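Local coordinates for Dps family DNA-binding stress response protein (PDB 2C41), which probably binds and oxidises iron and may bind DNA, serving as an antioxidant Dps stress-response protein of a thermophilic cyanobacterium, at residues Gln19-Tyr32 with Tyr80-Leu93. Numbering follows the deposited sequence.
Sequences QANAVVMYLNYKKY and YLKVATVTPSSGQL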
loop_
_atom_site.group_PDB
_atom_site.type_symbol
_atom_site.label_atom_id
_atom_site.label_comp_id
_atom_site.label_asym_id
_atom_site.label_seq_id
_atom_site.Cartn_x
_atom_site.Cartn_y
_atom_site.Cartn_z
ATOM N N GLN C 19 2.108 -12.868 31.479
ATOM C CA GLN C 19 0.922 -12.480 30.707
ATOM C C GLN C 19 0.075 -11.485 31.499
ATOM O O GLN C 19 -0.331 -10.453 30.974
ATOM C CB GLN C 19 0.075 -13.700 30.356
ATOM C CG GLN C 19 -1.234 -13.339 29.646
ATOM C CD GLN C 19 -2.318 -14.377 29.830
ATOM O OE1 GLN C 19 -3.495 -14.109 29.579
ATOM N NE2 GLN C 19 -1.936 -15.561 30.271
ATOM N N ALA C 20 -0.177 -11.814 32.766
ATOM C CA ALA C 20 -0.934 -10.940 33.666
ATOM C C ALA C 20 -0.269 -9.570 33.791
ATOM O O ALA C 20 -0.959 -8.550 33.746
ATOM C CB ALA C 20 -1.093 -11.598 35.057
ATOM N N ASN C 21 1.063 -9.559 33.917
ATOM C CA ASN C 21 1.830 -8.311 33.961
ATOM C C ASN C 21 1.667 -7.475 32.695
ATOM O O ASN C 21 1.558 -6.253 32.768
ATOM C CB ASN C 21 3.320 -8.555 34.238
ATOM C CG ASN C 21 3.601 -8.928 35.689
ATOM O OD1 ASN C 21 4.694 -9.405 36.018
ATOM N ND2 ASN C 21 2.630 -8.709 36.558
ATOM N N ALA C 22 1.637 -8.136 31.539
ATOM C CA ALA C 22 1.444 -7.431 30.268
ATOM C C ALA C 22 0.076 -6.739 30.236
ATOM O O ALA C 22 -0.046 -5.590 29.791
ATOM C CB ALA C 22 1.595 -8.383 29.098
ATOM N N VAL C 23 -0.951 -7.439 30.714
ATOM C CA VAL C 23 -2.311 -6.883 30.763
ATOM C C VAL C 23 -2.370 -5.651 31.680
ATOM O O VAL C 23 -2.885 -4.604 31.282
ATOM C CB VAL C 23 -3.341 -7.947 31.217
ATOM C CG1 VAL C 23 -4.706 -7.305 31.498
ATOM C CG2 VAL C 23 -3.451 -9.052 30.152
ATOM N N VAL C 24 -1.838 -5.773 32.900
ATOM C CA VAL C 24 -1.859 -4.650 33.853
ATOM C C VAL C 24 -0.999 -3.485 33.359
ATOM O O VAL C 24 -1.399 -2.321 33.456
ATOM C CB VAL C 24 -1.431 -5.091 35.283
ATOM C CG1 VAL C 24 -1.287 -3.882 36.240
ATOM C CG2 VAL C 24 -2.432 -6.082 35.816
ATOM N N MET C 25 0.176 -3.800 32.825
ATOM C CA MET C 25 1.066 -2.787 32.285
ATOM C C MET C 25 0.404 -2.030 31.131
ATOM O O MET C 25 0.516 -0.805 31.019
ATOM C CB MET C 25 2.347 -3.446 31.791
ATOM C CG MET C 25 3.471 -2.484 31.654
ATOM S SD MET C 25 3.987 -1.890 33.281
ATOM C CE MET C 25 5.224 -0.744 32.694
ATOM N N TYR C 26 -0.287 -2.775 30.274
ATOM C CA TYR C 26 -1.036 -2.158 29.185
ATOM C C TYR C 26 -2.104 -1.199 29.720
ATOM O O TYR C 26 -2.193 -0.044 29.286
ATOM C CB TYR C 26 -1.675 -3.219 28.278
ATOM C CG TYR C 26 -2.617 -2.580 27.296
ATOM C CD1 TYR C 26 -2.121 -1.780 26.266
ATOM C CD2 TYR C 26 -3.997 -2.723 27.425
ATOM C CE1 TYR C 26 -2.973 -1.164 25.358
ATOM C CE2 TYR C 26 -4.866 -2.095 26.518
ATOM C CZ TYR C 26 -4.330 -1.324 25.495
ATOM O OH TYR C 26 -5.144 -0.697 24.583
ATOM N N LEU C 27 -2.916 -1.680 30.657
ATOM C CA LEU C 27 -3.985 -0.864 31.227
ATOM C C LEU C 27 -3.430 0.359 31.968
ATOM O O LEU C 27 -4.021 1.440 31.899
ATOM C CB LEU C 27 -4.908 -1.701 32.114
ATOM C CG LEU C 27 -5.730 -2.778 31.387
ATOM C CD1 LEU C 27 -6.435 -3.664 32.398
ATOM C CD2 LEU C 27 -6.722 -2.158 30.398
ATOM N N ASN C 28 -2.292 0.189 32.647
ATOM C CA ASN C 28 -1.572 1.341 33.215
ATOM C C ASN C 28 -1.214 2.365 32.141
ATOM O O ASN C 28 -1.425 3.558 32.325
ATOM C CB ASN C 28 -0.289 0.909 33.931
ATOM C CG ASN C 28 -0.540 0.283 35.286
ATOM O OD1 ASN C 28 0.402 -0.185 35.941
ATOM N ND2 ASN C 28 -1.783 0.278 35.725
ATOM N N TYR C 29 -0.650 1.897 31.027
ATOM C CA TYR C 29 -0.305 2.791 29.910
ATOM C C TYR C 29 -1.502 3.572 29.385
ATOM O O TYR C 29 -1.380 4.751 29.044
ATOM C CB TYR C 29 0.402 2.046 28.780
ATOM C CG TYR C 29 1.917 2.125 28.855
ATOM C CD1 TYR C 29 2.566 3.366 28.865
ATOM C CD2 TYR C 29 2.699 0.969 28.903
ATOM C CE1 TYR C 29 3.955 3.460 28.920
ATOM C CE2 TYR C 29 4.100 1.047 28.957
ATOM C CZ TYR C 29 4.713 2.292 28.966
ATOM O OH TYR C 29 6.081 2.392 29.018
ATOM N N LYS C 30 -2.660 2.914 29.332
ATOM C CA LYS C 30 -3.878 3.585 28.902
ATOM C C LYS C 30 -4.262 4.693 29.887
ATOM O O LYS C 30 -4.635 5.791 29.467
ATOM C CB LYS C 30 -5.024 2.590 28.684
ATOM C CG LYS C 30 -4.859 1.705 27.436
ATOM C CD LYS C 30 -4.490 2.495 26.165
ATOM C CE LYS C 30 -5.622 3.425 25.715
ATOM N NZ LYS C 30 -5.577 3.737 24.255
ATOM N N LYS C 31 -4.142 4.416 31.187
ATOM C CA LYS C 31 -4.363 5.462 32.186
ATOM C C LYS C 31 -3.467 6.672 31.913
ATOM O O LYS C 31 -3.954 7.806 31.863
ATOM C CB LYS C 31 -4.154 4.937 33.606
ATOM C CG LYS C 31 -4.097 6.032 34.657
ATOM C CD LYS C 31 -4.047 5.432 36.042
ATOM C CE LYS C 31 -4.017 6.524 37.118
ATOM N NZ LYS C 31 -3.779 5.907 38.454
ATOM N N TYR C 32 -2.170 6.435 31.710
ATOM C CA TYR C 32 -1.239 7.533 31.467
ATOM C C TYR C 32 -1.609 8.290 30.183
ATOM O O TYR C 32 -1.651 9.515 30.171
ATOM C CB TYR C 32 0.219 7.052 31.427
ATOM C CG TYR C 32 0.614 6.100 32.547
ATOM C CD1 TYR C 32 0.080 6.229 33.840
ATOM C CD2 TYR C 32 1.550 5.093 32.320
ATOM C CE1 TYR C 32 0.457 5.347 34.875
ATOM C CE2 TYR C 32 1.931 4.215 33.335
ATOM C CZ TYR C 32 1.384 4.345 34.602
ATOM O OH TYR C 32 1.768 3.467 35.584
ATOM N N TYR C 80 -6.522 -11.622 36.699
ATOM C CA TYR C 80 -5.339 -10.841 36.312
ATOM C C TYR C 80 -4.654 -10.153 37.486
ATOM O O TYR C 80 -3.443 -10.263 37.648
ATOM C CB TYR C 80 -5.665 -9.836 35.211
ATOM C CG TYR C 80 -5.837 -10.488 33.854
ATOM C CD1 TYR C 80 -4.763 -11.119 33.223
ATOM C CD2 TYR C 80 -7.073 -10.460 33.197
ATOM C CE1 TYR C 80 -4.914 -11.731 31.971
ATOM C CE2 TYR C 80 -7.236 -11.063 31.947
ATOM C CZ TYR C 80 -6.147 -11.687 31.339
ATOM O OH TYR C 80 -6.300 -12.271 30.102
ATOM N N LEU C 81 -5.435 -9.469 38.313
ATOM C CA LEU C 81 -4.874 -8.748 39.453
ATOM C C LEU C 81 -4.422 -9.673 40.593
ATOM O O LEU C 81 -3.677 -9.251 41.480
ATOM C CB LEU C 81 -5.859 -7.694 39.952
ATOM C CG LEU C 81 -6.102 -6.524 38.990
ATOM C CD1 LEU C 81 -7.050 -5.528 39.607
ATOM C CD2 LEU C 81 -4.808 -5.830 38.617
ATOM N N LYS C 82 -4.868 -10.926 40.551
ATOM C CA LYS C 82 -4.449 -11.935 41.523
ATOM C C LYS C 82 -3.093 -12.536 41.180
ATOM O O LYS C 82 -2.388 -13.023 42.068
ATOM C CB LYS C 82 -5.481 -13.061 41.614
ATOM C CG LYS C 82 -6.830 -12.631 42.142
ATOM C CD LYS C 82 -7.707 -13.849 42.385
ATOM C CE LYS C 82 -9.025 -13.460 43.041
ATOM N NZ LYS C 82 -9.943 -12.787 42.077
ATOM N N VAL C 83 -2.737 -12.490 39.897
ATOM C CA VAL C 83 -1.565 -13.178 39.371
ATOM C C VAL C 83 -0.436 -12.176 39.066
ATOM O O VAL C 83 0.746 -12.496 39.212
ATOM C CB VAL C 83 -1.969 -14.003 38.107
ATOM C CG1 VAL C 83 -0.764 -14.616 37.412
ATOM C CG2 VAL C 83 -2.971 -15.098 38.484
ATOM N N ALA C 84 -0.814 -10.960 38.657
ATOM C CA ALA C 84 0.162 -9.928 38.306
ATOM C C ALA C 84 1.023 -9.538 39.495
ATOM O O ALA C 84 0.546 -9.479 40.633
ATOM C CB ALA C 84 -0.535 -8.682 37.736
ATOM N N THR C 85 2.297 -9.282 39.222
ATOM C CA THR C 85 3.216 -8.754 40.223
ATOM C C THR C 85 3.549 -7.276 40.011
ATOM O O THR C 85 4.040 -6.630 40.930
ATOM C CB THR C 85 4.515 -9.564 40.290
ATOM O OG1 THR C 85 5.078 -9.667 38.977
ATOM C CG2 THR C 85 4.241 -10.961 40.845
ATOM N N VAL C 86 3.294 -6.744 38.814
ATOM C CA VAL C 86 3.391 -5.293 38.605
ATOM C C VAL C 86 2.290 -4.561 39.379
ATOM O O VAL C 86 1.219 -5.116 39.630
ATOM C CB VAL C 86 3.357 -4.871 37.105
ATOM C CG1 VAL C 86 4.540 -5.456 36.365
ATOM C CG2 VAL C 86 2.064 -5.284 36.457
ATOM N N THR C 87 2.575 -3.324 39.770
ATOM C CA THR C 87 1.616 -2.522 40.525
ATOM C C THR C 87 0.544 -1.960 39.590
ATOM O O THR C 87 0.869 -1.212 38.650
ATOM C CB THR C 87 2.309 -1.347 41.259
ATOM O OG1 THR C 87 3.237 -1.865 42.221
ATOM C CG2 THR C 87 1.283 -0.482 41.969
ATOM N N PRO C 88 -0.737 -2.302 39.837
ATOM C CA PRO C 88 -1.772 -1.625 39.059
ATOM C C PRO C 88 -1.869 -0.175 39.527
ATOM O O PRO C 88 -1.832 0.097 40.730
ATOM C CB PRO C 88 -3.047 -2.413 39.392
ATOM C CG PRO C 88 -2.789 -2.985 40.755
ATOM C CD PRO C 88 -1.307 -3.264 40.804
ATOM N N SER C 89 -1.943 0.755 38.583
ATOM C CA SER C 89 -1.913 2.171 38.920
ATOM C C SER C 89 -3.135 2.542 39.747
ATOM O O SER C 89 -4.238 2.083 39.457
ATOM C CB SER C 89 -1.861 3.022 37.656
ATOM O OG SER C 89 -1.528 4.362 37.978
ATOM N N SER C 90 -2.925 3.380 40.760
ATOM C CA SER C 90 -3.989 3.776 41.669
ATOM C C SER C 90 -3.948 5.278 41.953
ATOM O O SER C 90 -2.886 5.837 42.249
ATOM C CB SER C 90 -3.870 2.974 42.970
ATOM O OG SER C 90 -4.907 3.298 43.874
ATOM N N GLY C 91 -5.102 5.926 41.829
ATOM C CA GLY C 91 -5.270 7.321 42.242
ATOM C C GLY C 91 -4.765 8.362 41.264
ATOM O O GLY C 91 -4.195 8.042 40.210
ATOM N N GLN C 92 -4.985 9.624 41.616
ATOM C CA GLN C 92 -4.549 10.744 40.790
ATOM C C GLN C 92 -3.030 10.888 40.881
ATOM O O GLN C 92 -2.461 10.891 41.971
ATOM C CB GLN C 92 -5.246 12.036 41.232
ATOM C CG GLN C 92 -6.774 11.961 41.250
ATOM C CD GLN C 92 -7.408 12.133 39.877
ATOM O OE1 GLN C 92 -6.975 12.963 39.073
ATOM N NE2 GLN C 92 -8.459 11.363 39.611
ATOM N N LEU C 93 -2.380 10.984 39.725
ATOM C CA LEU C 93 -0.922 11.070 39.658
ATOM C C LEU C 93 -0.496 12.258 38.808
ATOM O O LEU C 93 -1.179 12.608 37.835
ATOM C CB LEU C 93 -0.336 9.799 39.035
ATOM C CG LEU C 93 -0.678 8.421 39.618
ATOM C CD1 LEU C 93 -0.072 7.329 38.741
ATOM C CD2 LEU C 93 -0.193 8.294 41.051
#
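With chi1 of K31 at 169° and the remaining torsions trans, the lysine reaches straight off its helix and lays NZ between two acceptors of the facing loop. S89 meets it with OG anti to its own backbone N (chi1 -167°). K31 NZ donates to S89 OG and to G91 O, each at 2.8 Å. The bond to G91 O lies in the carbonyl plane on a lone pair, with a C=O...N angle of 143°. S89 OG is also bonded to E101 on helix 95-122, which takes Y32 OH as well, and D76 of a neighbouring subunit adds a salt bridge to K31. The Y32 ring turns its edge to the serine, CE1 lying 3.8 Å from S89 OG.

A20 and V24, one turn apart, form an apolar patch against the loop. V24 splits its branches: CG1 packs on V86 CG2 at 3.6 Å and on P88, while CG2 touches both L81 CD2 and A84 CB. A20 CB rests on the end of helix 80-83, 3.8 Å from V83 CG1. Y80 turns a ring face to V23, whose CG1 sits 4.2 Å from the ring centroid in a CH-pi contact. The arrangement is that of a Dps subunit, a ferritin-like four-helix bundle whose long connection between helices 41-68 and 95-122, carrying short helix 80-83, runs along helix 6-35.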